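CPXV203 protein (Cowpox virus, PDB 4HKJ) probably binds MHC class I molecules and holds them inside infected cells, which would hide those cells from cytotoxic T cells. Local coordinates at residues Ile19-Gln24 and Leu144-Ser149; Gly44-Glu49 and Ala70-Thr75; Asn51-Val56 and Thr80-Glu85; Val55-Gln60 and Ile104-Tyr109; Glu113-Asp118 and Lys135-Cys140. All blocks are in the same frame, centred on the assembly; numbering follows the deposited sequence.

Contact 1: Ile19-Gln24 and Leu144-Ser149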
# COMPACT_ATOMS: atom_id res chain seq x y z
N ILE D 19 3.36 14.50 -6.66
CA ILE D 19 4.32 13.54 -6.13
C ILE D 19 4.24 13.48 -4.61
O ILE D 19 4.55 14.46 -3.93
CB ILE D 19 5.76 13.88 -6.55
CG1 ILE D 19 5.88 13.92 -8.08
CG2 ILE D 19 6.73 12.86 -5.97
CD1 ILE D 19 7.29 14.16 -8.58
N GLY D 20 3.80 12.34 -4.08
CA GLY D 20 3.74 12.15 -2.65
C GLY D 20 4.92 11.34 -2.16
O GLY D 20 5.42 10.46 -2.86
N MSE D 21 5.39 11.64 -0.95
CA MSE D 21 6.54 10.95 -0.38
C MSE D 21 6.45 10.88 1.14
O MSE D 21 6.44 11.91 1.82
CB MSE D 21 7.84 11.63 -0.81
CG MSE D 21 9.09 10.98 -0.26
SE MSE D 21 10.73 11.76 -0.98
CE MSE D 21 10.37 11.47 -2.88
N CYS D 22 6.38 9.66 1.67
CA CYS D 22 6.29 9.46 3.11
C CYS D 22 7.64 9.03 3.68
O CYS D 22 8.19 8.01 3.27
CB CYS D 22 5.21 8.42 3.45
SG CYS D 22 4.92 8.20 5.22
N ILE D 23 8.15 9.81 4.62
CA ILE D 23 9.43 9.51 5.25
C ILE D 23 9.24 9.17 6.72
O ILE D 23 8.66 9.95 7.48
CB ILE D 23 10.40 10.70 5.14
CG1 ILE D 23 10.36 11.31 3.74
CG2 ILE D 23 11.81 10.28 5.50
CD1 ILE D 23 11.20 12.56 3.59
N GLN D 24 9.72 7.99 7.13
CA GLN D 24 9.62 7.57 8.52
C GLN D 24 10.98 7.67 9.22
O GLN D 24 11.99 7.19 8.71
CB GLN D 24 9.07 6.15 8.63
CG GLN D 24 8.88 5.66 10.06
CD GLN D 24 8.26 4.28 10.13
OE1 GLN D 24 8.59 3.40 9.33
NE2 GLN D 24 7.37 4.08 11.09
N LEU D 144 10.90 4.78 3.31
CA LEU D 144 10.49 5.83 2.38
C LEU D 144 9.59 5.27 1.29
O LEU D 144 9.95 4.33 0.58
CB LEU D 144 11.72 6.50 1.76
CG LEU D 144 11.50 7.73 0.88
CD1 LEU D 144 12.57 8.77 1.15
CD2 LEU D 144 11.50 7.36 -0.60
N GLY D 145 8.40 5.86 1.15
CA GLY D 145 7.47 5.48 0.11
C GLY D 145 7.17 6.64 -0.81
O GLY D 145 7.17 7.79 -0.38
N VAL D 146 6.93 6.34 -2.08
CA VAL D 146 6.67 7.38 -3.08
C VAL D 146 5.42 7.08 -3.90
O VAL D 146 5.33 6.03 -4.53
CB VAL D 146 7.86 7.56 -4.04
CG1 VAL D 146 7.52 8.57 -5.13
CG2 VAL D 146 9.10 7.98 -3.29
N ASN D 147 4.47 8.00 -3.89
CA ASN D 147 3.30 7.88 -4.74
C ASN D 147 3.37 8.87 -5.89
O ASN D 147 3.85 9.99 -5.73
CB ASN D 147 2.01 8.07 -3.93
CG ASN D 147 0.91 7.13 -4.38
OD1 ASN D 147 0.80 6.00 -3.90
ND2 ASN D 147 0.08 7.59 -5.31
N TYR D 148 2.90 8.45 -7.06
CA TYR D 148 3.06 9.23 -8.28
C TYR D 148 1.76 9.29 -9.08
O TYR D 148 1.09 8.28 -9.28
CB TYR D 148 4.21 8.66 -9.11
CG TYR D 148 4.08 8.82 -10.61
CD1 TYR D 148 4.19 10.07 -11.21
CD2 TYR D 148 3.87 7.72 -11.43
CE1 TYR D 148 4.08 10.22 -12.58
CE2 TYR D 148 3.76 7.85 -12.80
CZ TYR D 148 3.86 9.11 -13.37
OH TYR D 148 3.75 9.25 -14.73
N SER D 149 1.42 10.50 -9.53
CA SER D 149 0.20 10.71 -10.30
C SER D 149 0.38 11.84 -11.31
O SER D 149 0.72 12.97 -10.94
CB SER D 149 -0.97 11.03 -9.36
OG SER D 149 -2.18 11.17 -10.09

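Contact 2: Gly44-Glu49 and Ala70-Thr75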
# COMPACT_ATOMS: atom_id res chain seq x y z
N GLY D 44 19.61 24.29 -10.65
CA GLY D 44 18.21 24.30 -11.03
C GLY D 44 17.37 23.30 -10.26
O GLY D 44 17.64 22.10 -10.28
N GLY D 45 16.34 23.80 -9.58
CA GLY D 45 15.45 22.95 -8.81
C GLY D 45 14.88 23.65 -7.59
O GLY D 45 14.59 24.85 -7.64
N LEU D 46 14.72 22.91 -6.50
CA LEU D 46 14.19 23.47 -5.27
C LEU D 46 14.74 22.77 -4.03
O LEU D 46 15.07 21.59 -4.06
CB LEU D 46 12.65 23.43 -5.27
CG LEU D 46 11.92 22.11 -5.51
CD1 LEU D 46 11.77 21.29 -4.23
CD2 LEU D 46 10.56 22.35 -6.15
N ILE D 47 14.85 23.52 -2.93
CA ILE D 47 15.28 22.97 -1.66
C ILE D 47 14.22 23.27 -0.60
O ILE D 47 13.78 24.41 -0.46
CB ILE D 47 16.61 23.58 -1.20
CG1 ILE D 47 17.66 23.50 -2.31
CG2 ILE D 47 17.11 22.89 0.06
CD1 ILE D 47 19.01 24.05 -1.92
N THR D 48 13.82 22.24 0.15
CA THR D 48 12.80 22.42 1.18
C THR D 48 13.25 21.96 2.56
O THR D 48 13.74 20.85 2.73
CB THR D 48 11.47 21.72 0.79
OG1 THR D 48 10.54 21.84 1.88
CG2 THR D 48 11.70 20.26 0.48
N GLU D 49 13.08 22.84 3.55
CA GLU D 49 13.40 22.51 4.93
C GLU D 49 12.13 22.32 5.74
O GLU D 49 11.20 23.13 5.65
CB GLU D 49 14.25 23.62 5.57
CG GLU D 49 15.56 23.91 4.84
CD GLU D 49 15.41 24.96 3.75
OE1 GLU D 49 14.27 25.38 3.49
OE2 GLU D 49 16.44 25.36 3.17
N ALA D 70 5.81 22.97 -9.15
CA ALA D 70 5.45 24.35 -8.86
C ALA D 70 5.16 24.61 -7.38
O ALA D 70 5.54 25.66 -6.85
CB ALA D 70 4.26 24.78 -9.71
N THR D 71 4.50 23.67 -6.72
CA THR D 71 4.08 23.86 -5.33
C THR D 71 4.60 22.75 -4.42
O THR D 71 4.69 21.59 -4.82
CB THR D 71 2.54 23.96 -5.23
OG1 THR D 71 2.05 24.88 -6.21
CG2 THR D 71 2.12 24.42 -3.84
N THR D 72 4.94 23.11 -3.19
CA THR D 72 5.43 22.15 -2.20
C THR D 72 4.63 22.25 -0.90
O THR D 72 4.40 23.35 -0.39
CB THR D 72 6.92 22.36 -1.89
OG1 THR D 72 7.64 22.55 -3.11
CG2 THR D 72 7.49 21.16 -1.14
N LYS D 73 4.20 21.11 -0.37
CA LYS D 73 3.45 21.07 0.88
C LYS D 73 3.99 19.99 1.80
O LYS D 73 4.51 18.97 1.34
CB LYS D 73 1.96 20.82 0.61
CG LYS D 73 1.29 21.88 -0.24
CD LYS D 73 -0.16 21.54 -0.52
CE LYS D 73 -0.82 22.59 -1.40
NZ LYS D 73 -2.25 22.29 -1.65
N GLN D 74 3.88 20.22 3.11
CA GLN D 74 4.34 19.25 4.10
C GLN D 74 3.39 19.15 5.28
O GLN D 74 2.67 20.09 5.60
CB GLN D 74 5.75 19.61 4.60
CG GLN D 74 6.85 19.45 3.57
CD GLN D 74 8.23 19.68 4.15
OE1 GLN D 74 9.20 19.90 3.42
NE2 GLN D 74 8.32 19.64 5.48
N THR D 75 3.40 17.99 5.93
CA THR D 75 2.62 17.77 7.15
C THR D 75 3.32 16.73 8.02
O THR D 75 4.27 16.09 7.58
CB THR D 75 1.19 17.30 6.84
OG1 THR D 75 0.45 17.19 8.07
CG2 THR D 75 1.21 15.96 6.14

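Contact 3: Asn51-Val56 and Thr80-Glu85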
# COMPACT_ATOMS: atom_id res chain seq x y z
N ASN D 51 10.19 19.38 9.01
CA ASN D 51 9.92 18.07 9.59
C ASN D 51 11.18 17.23 9.83
O ASN D 51 11.16 16.01 9.68
CB ASN D 51 8.90 17.29 8.75
CG ASN D 51 7.57 18.01 8.65
OD1 ASN D 51 7.48 19.22 8.86
ND2 ASN D 51 6.52 17.26 8.34
N GLY D 52 12.26 17.89 10.22
CA GLY D 52 13.49 17.20 10.56
C GLY D 52 14.35 16.84 9.37
O GLY D 52 15.45 16.30 9.53
N TYR D 53 13.87 17.15 8.17
CA TYR D 53 14.61 16.84 6.96
C TYR D 53 14.73 18.06 6.06
O TYR D 53 13.89 18.95 6.09
CB TYR D 53 13.93 15.71 6.18
CG TYR D 53 13.56 14.51 7.01
CD1 TYR D 53 14.52 13.78 7.69
CD2 TYR D 53 12.23 14.09 7.10
CE1 TYR D 53 14.18 12.68 8.45
CE2 TYR D 53 11.88 12.99 7.86
CZ TYR D 53 12.86 12.28 8.53
OH TYR D 53 12.51 11.19 9.28
N ARG D 54 15.79 18.08 5.26
CA ARG D 54 15.89 19.05 4.17
C ARG D 54 16.06 18.30 2.85
O ARG D 54 16.93 17.44 2.72
CB ARG D 54 17.01 20.07 4.41
CG ARG D 54 18.42 19.52 4.43
CD ARG D 54 19.42 20.64 4.61
NE ARG D 54 19.12 21.77 3.72
CZ ARG D 54 19.84 22.88 3.65
NH1 ARG D 54 20.92 23.03 4.40
NH2 ARG D 54 19.49 23.85 2.81
N VAL D 55 15.20 18.60 1.89
CA VAL D 55 15.13 17.82 0.66
C VAL D 55 15.47 18.65 -0.57
O VAL D 55 14.96 19.76 -0.75
CB VAL D 55 13.73 17.19 0.49
CG1 VAL D 55 13.67 16.35 -0.77
CG2 VAL D 55 13.38 16.36 1.71
N VAL D 56 16.34 18.11 -1.41
CA VAL D 56 16.74 18.77 -2.65
C VAL D 56 16.18 18.02 -3.85
O VAL D 56 16.33 16.80 -3.95
CB VAL D 56 18.28 18.84 -2.77
CG1 VAL D 56 18.67 19.55 -4.05
CG2 VAL D 56 18.87 19.56 -1.57
N THR D 80 7.15 9.95 14.06
CA THR D 80 8.05 9.34 13.09
C THR D 80 7.74 9.71 11.64
O THR D 80 8.64 9.84 10.81
CB THR D 80 8.06 7.80 13.21
OG1 THR D 80 6.71 7.31 13.15
CG2 THR D 80 8.69 7.37 14.52
N HIS D 81 6.46 9.88 11.33
CA HIS D 81 6.03 10.11 9.95
C HIS D 81 6.13 11.56 9.51
O HIS D 81 5.69 12.48 10.21
CB HIS D 81 4.60 9.60 9.75
CG HIS D 81 4.41 8.16 10.11
ND1 HIS D 81 4.81 7.13 9.28
CD2 HIS D 81 3.86 7.57 11.20
CE1 HIS D 81 4.52 5.97 9.85
NE2 HIS D 81 3.94 6.22 11.02
N SER D 82 6.72 11.77 8.33
CA SER D 82 6.80 13.09 7.72
C SER D 82 6.46 12.99 6.23
O SER D 82 7.11 12.26 5.49
CB SER D 82 8.20 13.69 7.90
OG SER D 82 8.52 13.80 9.27
N TYR D 83 5.44 13.73 5.81
CA TYR D 83 4.94 13.64 4.44
C TYR D 83 5.20 14.92 3.64
O TYR D 83 5.06 16.03 4.16
CB TYR D 83 3.45 13.31 4.44
CG TYR D 83 2.81 13.29 3.07
CD1 TYR D 83 2.99 12.21 2.22
CD2 TYR D 83 2.02 14.35 2.64
CE1 TYR D 83 2.41 12.19 0.96
CE2 TYR D 83 1.43 14.33 1.39
CZ TYR D 83 1.63 13.25 0.55
OH TYR D 83 1.05 13.24 -0.69
N ILE D 84 5.57 14.75 2.37
CA ILE D 84 5.83 15.88 1.48
C ILE D 84 5.07 15.71 0.17
O ILE D 84 5.05 14.62 -0.40
CB ILE D 84 7.34 16.03 1.17
CG1 ILE D 84 8.15 16.08 2.47
CG2 ILE D 84 7.60 17.26 0.33
CD1 ILE D 84 9.64 16.24 2.26
N GLU D 85 4.45 16.79 -0.31
CA GLU D 85 3.68 16.73 -1.54
C GLU D 85 4.13 17.79 -2.55
O GLU D 85 3.93 18.99 -2.34
CB GLU D 85 2.19 16.90 -1.26
CG GLU D 85 1.31 16.79 -2.49
CD GLU D 85 -0.14 17.12 -2.20
OE1 GLU D 85 -0.42 18.27 -1.81
OE2 GLU D 85 -1.00 16.23 -2.36

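Contact 4: Val55-Gln60 and Ile104-Tyr109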
# COMPACT_ATOMS: atom_id res chain seq x y z
N VAL D 55 15.20 18.60 1.89
CA VAL D 55 15.13 17.82 0.66
C VAL D 55 15.47 18.65 -0.57
O VAL D 55 14.96 19.76 -0.75
CB VAL D 55 13.73 17.19 0.49
CG1 VAL D 55 13.67 16.35 -0.77
CG2 VAL D 55 13.38 16.36 1.71
N VAL D 56 16.34 18.11 -1.41
CA VAL D 56 16.74 18.77 -2.65
C VAL D 56 16.18 18.02 -3.85
O VAL D 56 16.33 16.80 -3.95
CB VAL D 56 18.28 18.84 -2.77
CG1 VAL D 56 18.67 19.55 -4.05
CG2 VAL D 56 18.87 19.56 -1.57
N VAL D 57 15.54 18.75 -4.76
CA VAL D 57 14.96 18.14 -5.95
C VAL D 57 15.53 18.78 -7.22
O VAL D 57 15.38 19.98 -7.45
CB VAL D 57 13.43 18.27 -5.97
CG1 VAL D 57 12.85 17.61 -7.21
CG2 VAL D 57 12.83 17.65 -4.71
N HIS D 58 16.18 17.97 -8.05
CA HIS D 58 16.77 18.46 -9.29
C HIS D 58 16.14 17.82 -10.53
O HIS D 58 15.38 16.87 -10.43
CB HIS D 58 18.28 18.20 -9.32
CG HIS D 58 19.06 19.09 -8.41
ND1 HIS D 58 19.18 20.45 -8.62
CD2 HIS D 58 19.79 18.82 -7.30
CE1 HIS D 58 19.93 20.97 -7.67
NE2 HIS D 58 20.32 20.00 -6.86
N ASP D 59 16.47 18.38 -11.69
CA ASP D 59 16.14 17.75 -12.96
C ASP D 59 17.40 17.61 -13.80
O ASP D 59 18.44 18.19 -13.47
CB ASP D 59 15.06 18.55 -13.71
CG ASP D 59 15.41 20.02 -13.90
OD1 ASP D 59 16.61 20.38 -13.84
OD2 ASP D 59 14.48 20.82 -14.12
N GLN D 60 17.33 16.85 -14.89
CA GLN D 60 18.50 16.63 -15.74
C GLN D 60 18.69 17.74 -16.77
O GLN D 60 19.36 17.54 -17.79
CB GLN D 60 18.42 15.26 -16.42
CG GLN D 60 18.62 14.09 -15.47
CD GLN D 60 18.67 12.75 -16.19
OE1 GLN D 60 18.60 12.69 -17.42
NE2 GLN D 60 18.78 11.67 -15.42
N ILE D 104 13.51 13.31 -12.64
CA ILE D 104 13.59 13.92 -11.32
C ILE D 104 14.57 13.21 -10.39
O ILE D 104 14.52 11.99 -10.24
CB ILE D 104 12.21 13.95 -10.64
CG1 ILE D 104 11.19 14.67 -11.53
CG2 ILE D 104 12.29 14.62 -9.28
CD1 ILE D 104 11.55 16.10 -11.84
N LEU D 105 15.47 13.98 -9.78
CA LEU D 105 16.38 13.44 -8.77
C LEU D 105 16.12 14.09 -7.42
O LEU D 105 16.29 15.30 -7.25
CB LEU D 105 17.83 13.66 -9.18
CG LEU D 105 18.87 13.36 -8.09
CD1 LEU D 105 18.82 11.89 -7.69
CD2 LEU D 105 20.26 13.76 -8.54
N ILE D 106 15.69 13.28 -6.45
CA ILE D 106 15.35 13.78 -5.13
C ILE D 106 16.31 13.28 -4.06
O ILE D 106 16.51 12.07 -3.91
CB ILE D 106 13.90 13.41 -4.75
CG1 ILE D 106 12.93 14.08 -5.72
CG2 ILE D 106 13.60 13.82 -3.33
CD1 ILE D 106 11.47 13.78 -5.44
N SER D 107 16.92 14.21 -3.32
CA SER D 107 17.86 13.86 -2.27
C SER D 107 17.31 14.26 -0.90
O SER D 107 17.00 15.43 -0.67
CB SER D 107 19.21 14.54 -2.51
OG SER D 107 19.66 14.33 -3.84
N VAL D 108 17.19 13.29 -0.01
CA VAL D 108 16.63 13.54 1.32
C VAL D 108 17.69 13.46 2.42
O VAL D 108 18.17 12.38 2.76
CB VAL D 108 15.48 12.57 1.65
CG1 VAL D 108 14.90 12.89 3.01
CG2 VAL D 108 14.41 12.63 0.57
N TYR D 109 18.03 14.61 2.98
CA TYR D 109 18.98 14.68 4.08
C TYR D 109 18.25 14.96 5.38
O TYR D 109 17.15 15.53 5.37
CB TYR D 109 20.01 15.78 3.82
CG TYR D 109 20.66 15.71 2.46
CD1 TYR D 109 21.80 14.94 2.26
CD2 TYR D 109 20.14 16.41 1.38
CE1 TYR D 109 22.40 14.87 1.01
CE2 TYR D 109 20.73 16.34 0.13
CZ TYR D 109 21.86 15.57 -0.05
OH TYR D 109 22.45 15.51 -1.29

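Contact 5: Glu113-Asp118 and Lys135-Cys140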
# COMPACT_ATOMS: atom_id res chain seq x y z
N GLU D 113 18.45 15.05 13.49
CA GLU D 113 19.41 14.14 14.09
C GLU D 113 20.75 14.20 13.37
O GLU D 113 20.80 14.43 12.15
CB GLU D 113 18.88 12.71 14.08
CG GLU D 113 19.68 11.72 14.91
CD GLU D 113 19.48 11.92 16.41
OE1 GLU D 113 18.58 12.70 16.79
OE2 GLU D 113 20.23 11.30 17.19
N ALA D 114 21.84 14.01 14.11
CA ALA D 114 23.17 13.98 13.52
C ALA D 114 23.31 12.81 12.56
O ALA D 114 23.34 11.65 12.97
CB ALA D 114 24.23 13.90 14.62
N SER D 115 23.40 13.13 11.27
CA SER D 115 23.42 12.12 10.22
C SER D 115 24.64 11.21 10.27
O SER D 115 25.73 11.64 10.65
CB SER D 115 23.31 12.79 8.85
OG SER D 115 24.31 13.79 8.69
N GLY D 116 24.45 9.96 9.87
CA GLY D 116 25.54 9.00 9.79
C GLY D 116 26.10 8.95 8.38
O GLY D 116 27.11 8.29 8.13
N LEU D 117 25.43 9.64 7.46
CA LEU D 117 25.88 9.78 6.08
C LEU D 117 26.03 8.44 5.35
O LEU D 117 27.01 8.22 4.65
CB LEU D 117 27.19 10.57 6.02
CG LEU D 117 27.10 12.01 6.54
CD1 LEU D 117 28.47 12.65 6.60
CD2 LEU D 117 26.15 12.83 5.68
N ASP D 118 25.05 7.57 5.53
CA ASP D 118 25.01 6.30 4.81
C ASP D 118 23.83 6.30 3.84
O ASP D 118 22.73 5.86 4.17
CB ASP D 118 24.89 5.13 5.78
CG ASP D 118 24.95 3.79 5.08
OD1 ASP D 118 25.62 3.69 4.03
OD2 ASP D 118 24.33 2.82 5.57
N LYS D 135 17.41 9.51 -3.37
CA LYS D 135 18.63 9.27 -2.61
C LYS D 135 18.41 9.76 -1.18
O LYS D 135 18.10 10.93 -0.96
CB LYS D 135 19.79 10.03 -3.26
CG LYS D 135 21.06 10.06 -2.43
CD LYS D 135 22.06 11.05 -3.02
CE LYS D 135 23.31 11.16 -2.16
NZ LYS D 135 24.11 9.90 -2.16
N TYR D 136 18.57 8.87 -0.21
CA TYR D 136 18.30 9.24 1.18
C TYR D 136 19.24 8.60 2.20
O TYR D 136 19.76 7.50 1.99
CB TYR D 136 16.84 8.93 1.54
CG TYR D 136 16.48 7.46 1.54
CD1 TYR D 136 16.17 6.80 0.36
CD2 TYR D 136 16.44 6.74 2.73
CE1 TYR D 136 15.84 5.46 0.36
CE2 TYR D 136 16.11 5.40 2.73
CZ TYR D 136 15.81 4.76 1.55
OH TYR D 136 15.48 3.43 1.55
N ASP D 137 19.45 9.30 3.31
CA ASP D 137 20.32 8.84 4.39
C ASP D 137 19.59 7.81 5.24
O ASP D 137 18.61 8.13 5.92
CB ASP D 137 20.75 10.03 5.25
CG ASP D 137 21.94 9.72 6.13
OD1 ASP D 137 22.16 8.53 6.46
OD2 ASP D 137 22.66 10.66 6.51
N THR D 138 20.07 6.57 5.21
CA THR D 138 19.40 5.47 5.90
C THR D 138 19.74 5.41 7.39
O THR D 138 19.25 4.55 8.11
CB THR D 138 19.74 4.11 5.25
OG1 THR D 138 21.12 3.80 5.47
CG2 THR D 138 19.46 4.14 3.76
N SER D 139 20.59 6.33 7.84
CA SER D 139 20.96 6.38 9.25
C SER D 139 19.86 7.02 10.09
O SER D 139 19.69 6.69 11.26
CB SER D 139 22.28 7.12 9.45
OG SER D 139 22.19 8.46 8.99
N CYS D 140 19.11 7.92 9.48
CA CYS D 140 18.03 8.61 10.17
C CYS D 140 16.66 8.35 9.55
O CYS D 140 15.64 8.84 10.03
CB CYS D 140 18.30 10.12 10.23
SG CYS D 140 18.48 10.94 8.62

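Contact 1: Ile19-Gln24 and Leu144-Ser149
Met21, a selenomethionine, and Val146 run out in parallel from neighbouring strands. Met21 CE touches Val146 CG2 at 3.7 Å. The chain of Met21 runs straight out to SE, and a bend at chi3 (-57°) sets CE against the valine. Met21 SE also packs on Leu144 CD1, at 4.1 Å. The same leucine methyl is met by the next residue on this face: Ile23 CG1 lies 4.2 Å from Leu144 CD1. Ile19 extends the apolar row at the other end, where its CG2 makes a looser contact with Val146 CG1.

The backbones set this register. Gly20 pairs with Asn147, and Cys22 with Gly145, each through two hydrogen bonds. Asn147 N gives to Gly20 O at 2.8 Å, and Gly145 N gives to Cys22 O at 3.0 Å. Between these pairs, Met21 CA comes within 3.2 Å of Gly145 O in a CA-H...O contact. The face that carries Cys22 and Asn147 is less buried. There Cys22 forms a disulfide with Cys169.

Further out, Val134 and Tyr136 cover Leu144, and Tyr124 covers Leu144 and Val146. All three come from the second sheet. Strand 15-25 lies inside its own sheet, bonded on its far side from Met21 to Ile84 and from Ile23 to Ser82. Strand 141-152 is outermost within this chain. An antiparallel pair with one apolar face turned to a second sheet is typical of a beta sandwich, the fold expected for the poxvirus T4 family.

Contact 2: Gly44-Glu49 and Ala70-Thr75
Thr48 OG1 and Gln74 OE1 meet tip to tip at 2.8 Å, a probable hydrogen bond from the hydroxyl. Ser36 O is a second partner of the same hydroxyl. The hydroxyl has one proton to give, so the two oxygens may compete for it. Thr48 OG1 stands anti to the backbone N (chi1 175°), which puts the hydroxyl toward Gln74. Gln74 is extended beyond CG, with CD anti to CA (chi2 -174°), which carries the amide toward Thr48 in the space between the sheets. Thr48 CG2 lies 3.9 Å from Gln74 OE1, so the amide oxygen touches the methyl as well as the hydroxyl.

The remaining contacts are looser. Leu46 CD2 approaches Thr72 OG1 at 4.2 Å, and Thr72 CG2 approaches Thr48 OG1 at 4.3 Å. Phe86 fills in beside Leu46 and Thr72, and Val37 also packs on Thr72. The polar pair has its own neighbours: Val55 beside Thr48, and Asn51, Cys35 and Ile84 beside Gln74. Both residues are buried.

No backbone bond joins the segments. Their strand axes stay 9.3 Å apart, about the spacing of stacked sheets. Just before Thr72, Ala70 and Thr71 both face Ser87 in a classic beta bulge. The strands run in nearly the same direction, with a crossing angle of -20°. Such small crossing angles between facing strands are typical of an aligned beta sandwich.

Contact 3: Asn51-Val56 and Thr80-Glu85
Ser82, Asn51 and Ile84 bury the most surface here, and Ser82 is the hub. Its side chain touches both Asn51 and Tyr53. Ser82 OG lies 3.5 Å from Asn51 CB. The same hydroxyl is 3.5 Å from Asn51 O, at best a weak hydrogen bond. His76 ND1 is another weak partner of Ser82 OG. Toward Tyr53, Ser82 CB and OG both lie 3.7 Å from Tyr53 CE2, and OG approaches the ring obliquely.

Asn51 is held out toward strand 81-88 by a tight turn. Asn51 and Gly52 both have positive phi, with angles close to those of a type I' turn, and they link strands 45-50 and 53-59 as a hairpin. Asn51 CG is anti to its carbonyl carbon (chi1 -60°), and the amide reaches across to Gln74 and His76 on strand 71-77.

Ile84 makes the apolar end of the contact. Its CD1 meets Val55 CG2 at 3.8 Å as the two side chains pass alongside in opposite senses. CD1 is anti to CA (chi2 -179°), which extends the isoleucine into the gap between the sheets. At the opposite end, Thr80 OG1 bonds an acidic side chain of another protein chain, so strand 81-88 starts close to an interface. The chemistry across the two segments is mainly van der Waals packing, and the weak serine bond implies little directional hold.

Contact 4: Val55-Gln60 and Ile104-Tyr109
Val56 and Ser107 form one hydrogen-bonded pair, and His58 and Leu105 form the next. Ser107 N gives to Val56 O at 2.7 Å, and the return bond from Val56 N to Ser107 O is 2.9 Å. In the second pair, His58 N reaches Leu105 O at 2.8 Å and Leu105 N reaches His58 O. CA-H...O contacts fill the places between. In one of them, Val55 CA lies 3.3 Å from Ser107 O.

These bonds join strands 53-59 and 103-110 antiparallel in the middle of the mixed sheet of the sandwich. Strand 45-50 is bonded to the far side of 53-59, and strand 131-137 to the far side of 103-110.

Apolar contacts dominate the face turned to the other sheet. Val57 lies beside Ile106, with its CG2 3.7 Å from Ile106 CG1. Both valine methyls touch Ile106, and Val57 CG1, anti to the backbone N (chi1 -179°), also reaches Ile104 CG2 at 3.7 Å. Val55 adds CG1 to Ile106 CG2 at 3.6 Å. Met21, Ile23 and Phe86 pack on this layer from the opposite sheet.

The other face is mixed: Val56 and Leu105 share it with His58 and Ser107. Val56 CG2 sits at the edge of the Tyr109 ring, near its plane, 4.1 Å from Tyr109 CE2. The Tyr109 ring also meets Phe119, with their planes at about 80°. His58 turns ND1 to Gly44 O in a hydrogen bond.

Contact 5: Glu113-Asp118 and Lys135-Cys140
Asp137 points its carboxylate into the loop at Leu117 and Asp118. It also starts an Asx turn, in which Ser139 N gives to Asp137 OD1 at 3.0 Å. CG is anti to the backbone N (chi1 -164°), which carries it toward the 113-118 loop. Asp118 N meets Asp137 OD1 from above the carboxylate plane, 53° out of it, at 3.2 Å. The two backbone N-H groups, of Asp118 and Ser139, would probably stabilise the charged form. OD2 turns to Leu117 N, a weak bond of 3.1 Å, and lies against Ser115 CB.

Ser139 OG bridges Asp137 and the loop: it gives to Asp137 OD1 and accepts from Gly116 N at 2.9 Å. Cys140 follows, and its disulfide to Cys110 ties this end of strand 131-137 to strand 103-110.

Thr138 and Asp118 cross obliquely, and the bonds run to the Asp118 backbone. Thr138 OG1 sits between its own backbone N and carbonyl carbon (chi1 68°), close to the N-H. Thr138 N and Thr138 OG1 reach Asp118 O from opposite faces of its carbonyl plane, each at 2.9 Å.

Contacts 1 to 4 lie in the buried middle of the fold, whereas contact 5 is partly exposed at one end. Contacts 1 and 4 are ladders within separate sheets, and their apolar faces meet where Met21 CE packs on Ile106 CD1. Contacts 2 and 3 span the gap between those sheets, with side chains and no backbone ladder. They use neighbouring strand pairs, joined by probable backbone hydrogen bonds between Lys73 and Glu85 and between Thr48 and Val55. Contacts 3 and 4 share Val55 and Val56. Contact 5 continues the sheet of contact 4 through strand 131-137, but there polar groups and backbone amides replace the aliphatic packing.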